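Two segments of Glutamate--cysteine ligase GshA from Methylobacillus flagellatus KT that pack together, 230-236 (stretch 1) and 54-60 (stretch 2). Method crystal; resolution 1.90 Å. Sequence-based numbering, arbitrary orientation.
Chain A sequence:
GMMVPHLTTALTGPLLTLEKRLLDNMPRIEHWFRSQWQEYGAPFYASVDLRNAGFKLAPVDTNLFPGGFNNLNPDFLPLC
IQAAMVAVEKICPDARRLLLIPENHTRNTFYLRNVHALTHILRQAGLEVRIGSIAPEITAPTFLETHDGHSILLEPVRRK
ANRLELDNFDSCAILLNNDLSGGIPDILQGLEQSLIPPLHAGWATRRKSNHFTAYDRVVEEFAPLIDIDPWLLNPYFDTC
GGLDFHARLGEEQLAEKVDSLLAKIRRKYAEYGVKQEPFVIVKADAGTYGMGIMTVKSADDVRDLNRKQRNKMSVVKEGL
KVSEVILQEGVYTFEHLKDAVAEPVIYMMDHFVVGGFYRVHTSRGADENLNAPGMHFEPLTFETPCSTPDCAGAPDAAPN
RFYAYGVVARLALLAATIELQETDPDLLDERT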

# COMPACT_ATOMS: atom_id res chain seq x y z
N PRO A 230 11.74 -2.68 -28.87
CA PRO A 230 12.45 -2.79 -27.59
C PRO A 230 13.51 -1.73 -27.36
O PRO A 230 13.83 -1.45 -26.20
CB PRO A 230 13.08 -4.18 -27.65
CG PRO A 230 13.13 -4.52 -29.09
CD PRO A 230 11.92 -3.90 -29.68
N TRP A 231 14.06 -1.16 -28.45
CA TRP A 231 15.08 -0.12 -28.36
C TRP A 231 14.56 1.14 -27.66
O TRP A 231 15.32 1.85 -27.02
CB TRP A 231 15.67 0.22 -29.74
CG TRP A 231 16.79 1.24 -29.67
CD1 TRP A 231 18.09 0.99 -29.32
CD2 TRP A 231 16.71 2.64 -29.92
NE1 TRP A 231 18.82 2.14 -29.36
CE2 TRP A 231 18.00 3.18 -29.70
CE3 TRP A 231 15.67 3.51 -30.28
CZ2 TRP A 231 18.28 4.54 -29.83
CZ3 TRP A 231 15.94 4.87 -30.40
CH2 TRP A 231 17.23 5.37 -30.20
N LEU A 232 13.24 1.36 -27.69
CA LEU A 232 12.67 2.53 -27.00
C LEU A 232 12.80 2.45 -25.47
O LEU A 232 12.67 3.46 -24.79
CB LEU A 232 11.21 2.74 -27.41
CG LEU A 232 11.00 3.06 -28.91
CD1 LEU A 232 9.46 3.33 -29.17
CD2 LEU A 232 11.91 4.16 -29.45
N LEU A 233 13.05 1.24 -24.95
CA LEU A 233 13.14 0.98 -23.52
C LEU A 233 14.54 0.56 -23.06
O LEU A 233 14.76 0.37 -21.88
CB LEU A 233 12.19 -0.17 -23.17
CG LEU A 233 10.69 0.01 -23.34
CD1 LEU A 233 9.97 -1.33 -23.19
CD2 LEU A 233 10.22 1.03 -22.29
N ASN A 234 15.47 0.33 -23.99
CA ASN A 234 16.68 -0.41 -23.65
C ASN A 234 17.92 0.10 -24.39
O ASN A 234 17.97 0.03 -25.61
CB ASN A 234 16.44 -1.89 -23.97
CG ASN A 234 17.51 -2.81 -23.39
OD1 ASN A 234 18.39 -2.38 -22.63
ND2 ASN A 234 17.44 -4.07 -23.76
N PRO A 235 18.95 0.57 -23.66
CA PRO A 235 20.17 0.97 -24.40
C PRO A 235 20.93 -0.26 -24.93
O PRO A 235 20.99 -1.29 -24.24
CB PRO A 235 21.01 1.69 -23.33
CG PRO A 235 20.08 1.94 -22.16
CD PRO A 235 19.09 0.79 -22.22
N TYR A 236 21.54 -0.14 -26.11
CA TYR A 236 22.45 -1.18 -26.59
C TYR A 236 23.66 -1.23 -25.66
O TYR A 236 24.03 -0.23 -25.02
CB TYR A 236 22.95 -0.85 -28.00
CG TYR A 236 21.94 -0.95 -29.12
CD1 TYR A 236 21.15 -2.09 -29.28
CD2 TYR A 236 21.78 0.10 -30.03
CE1 TYR A 236 20.25 -2.19 -30.33
CE2 TYR A 236 20.92 -0.00 -31.08
CZ TYR A 236 20.15 -1.14 -31.24
OH TYR A 236 19.27 -1.24 -32.29
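Stretch 2 54-60: GFKLAPV

Lys56 anchors stretch 2 to stretch 1. Its ammonium group donates two hydrogen bonds to backbone carbonyls, from NZ to Trp231 O at 2.8 Å and from NZ to Asn234 O at 3.0 Å, so the charge is shared between two carbonyl oxygens of stretch 1. The same NZ lies over a face of the Trp231 indole, 3.1 Å from the centroid of the five-membered ring, in a cation-pi interaction, while CD of Lys56 stands 4.2 Å above the centroid of the six-membered ring. A long, flexible, cationic chain suits both tasks; chi1 to chi3 are all t, and this extended form carries the amine to its site although the CA-to-CB bond points sideways.

The backbones make one direct hydrogen bond, Leu57 N to Leu232 O at 2.9 Å, nearly linear at 174°. Beside it, Leu233 CA approaches Leu57 O at 3.4 Å in a CA-H...O contact. Leu232 O comes from a short 3-10 segment, 230-232; stretch 1 later opens into an extended course through Asn234 and Pro235. Stretch 2 is loop through Lys56 and strand from Leu57 onward. Both chains ascend in the same sense but lie obliquely to each other: the CA of Leu232 lies 4.6 Å from that of Lys56, and the CA of Leu233 4.8 Å from that of Ala58.

Packing contacts extend outward from these polar interactions. At one end Trp231 CH2 touches Phe55 CD1 at 3.8 Å, two broad apolar rings meeting obliquely, and Leu232 CD2 comes within 3.2 Å of Phe55 O. Further along, Ala58 points toward stretch 1, and its small methyl allows close approach: CB is 3.7 Å from Leu233 O and 3.9 Å from Pro235 CD. Pro59 CD rests 3.5 Å from Leu233 O.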

# COMPACT_ATOMS: atom_id res chain seq x y z
N GLY A 54 12.84 11.73 -25.02
CA GLY A 54 11.79 12.01 -26.02
C GLY A 54 11.72 10.93 -27.10
O GLY A 54 10.62 10.52 -27.51
N PHE A 55 12.88 10.49 -27.58
CA PHE A 55 12.95 9.37 -28.53
C PHE A 55 13.20 7.99 -27.87
O PHE A 55 13.26 6.95 -28.57
CB PHE A 55 13.99 9.68 -29.61
CG PHE A 55 15.38 9.86 -29.11
CD1 PHE A 55 16.16 8.76 -28.74
CD2 PHE A 55 15.95 11.13 -29.04
CE1 PHE A 55 17.46 8.92 -28.29
CE2 PHE A 55 17.26 11.29 -28.60
CZ PHE A 55 18.02 10.20 -28.24
N LYS A 56 13.30 7.99 -26.54
CA LYS A 56 13.65 6.81 -25.77
C LYS A 56 13.32 7.08 -24.30
O LYS A 56 13.45 8.21 -23.84
CB LYS A 56 15.21 6.61 -25.88
CG LYS A 56 15.66 5.34 -25.45
CD LYS A 56 17.03 5.00 -25.94
CE LYS A 56 17.38 3.62 -25.48
NZ LYS A 56 17.87 2.81 -26.64
N LEU A 57 12.95 6.05 -23.54
CA LEU A 57 12.75 6.13 -22.10
C LEU A 57 13.38 4.88 -21.47
O LEU A 57 12.86 3.80 -21.64
CB LEU A 57 11.27 6.26 -21.73
CG LEU A 57 10.96 6.30 -20.23
CD1 LEU A 57 11.58 7.54 -19.52
CD2 LEU A 57 9.42 6.20 -20.03
N ALA A 58 14.51 5.04 -20.80
CA ALA A 58 15.33 3.89 -20.41
C ALA A 58 15.90 4.04 -19.01
O ALA A 58 16.20 5.15 -18.55
CB ALA A 58 16.50 3.63 -21.47
N PRO A 59 16.01 2.92 -18.31
CA PRO A 59 16.71 2.94 -17.04
C PRO A 59 18.22 2.98 -17.22
O PRO A 59 18.77 2.30 -18.13
CB PRO A 59 16.27 1.63 -16.37
CG PRO A 59 16.09 0.69 -17.53
CD PRO A 59 15.60 1.54 -18.69
N VAL A 60 18.89 3.76 -16.39
CA VAL A 60 20.33 3.92 -16.45
C VAL A 60 21.08 3.54 -15.18
O VAL A 60 22.33 3.54 -15.18
CB VAL A 60 20.74 5.34 -16.87
CG1 VAL A 60 20.20 5.65 -18.29
CG2 VAL A 60 20.27 6.38 -15.81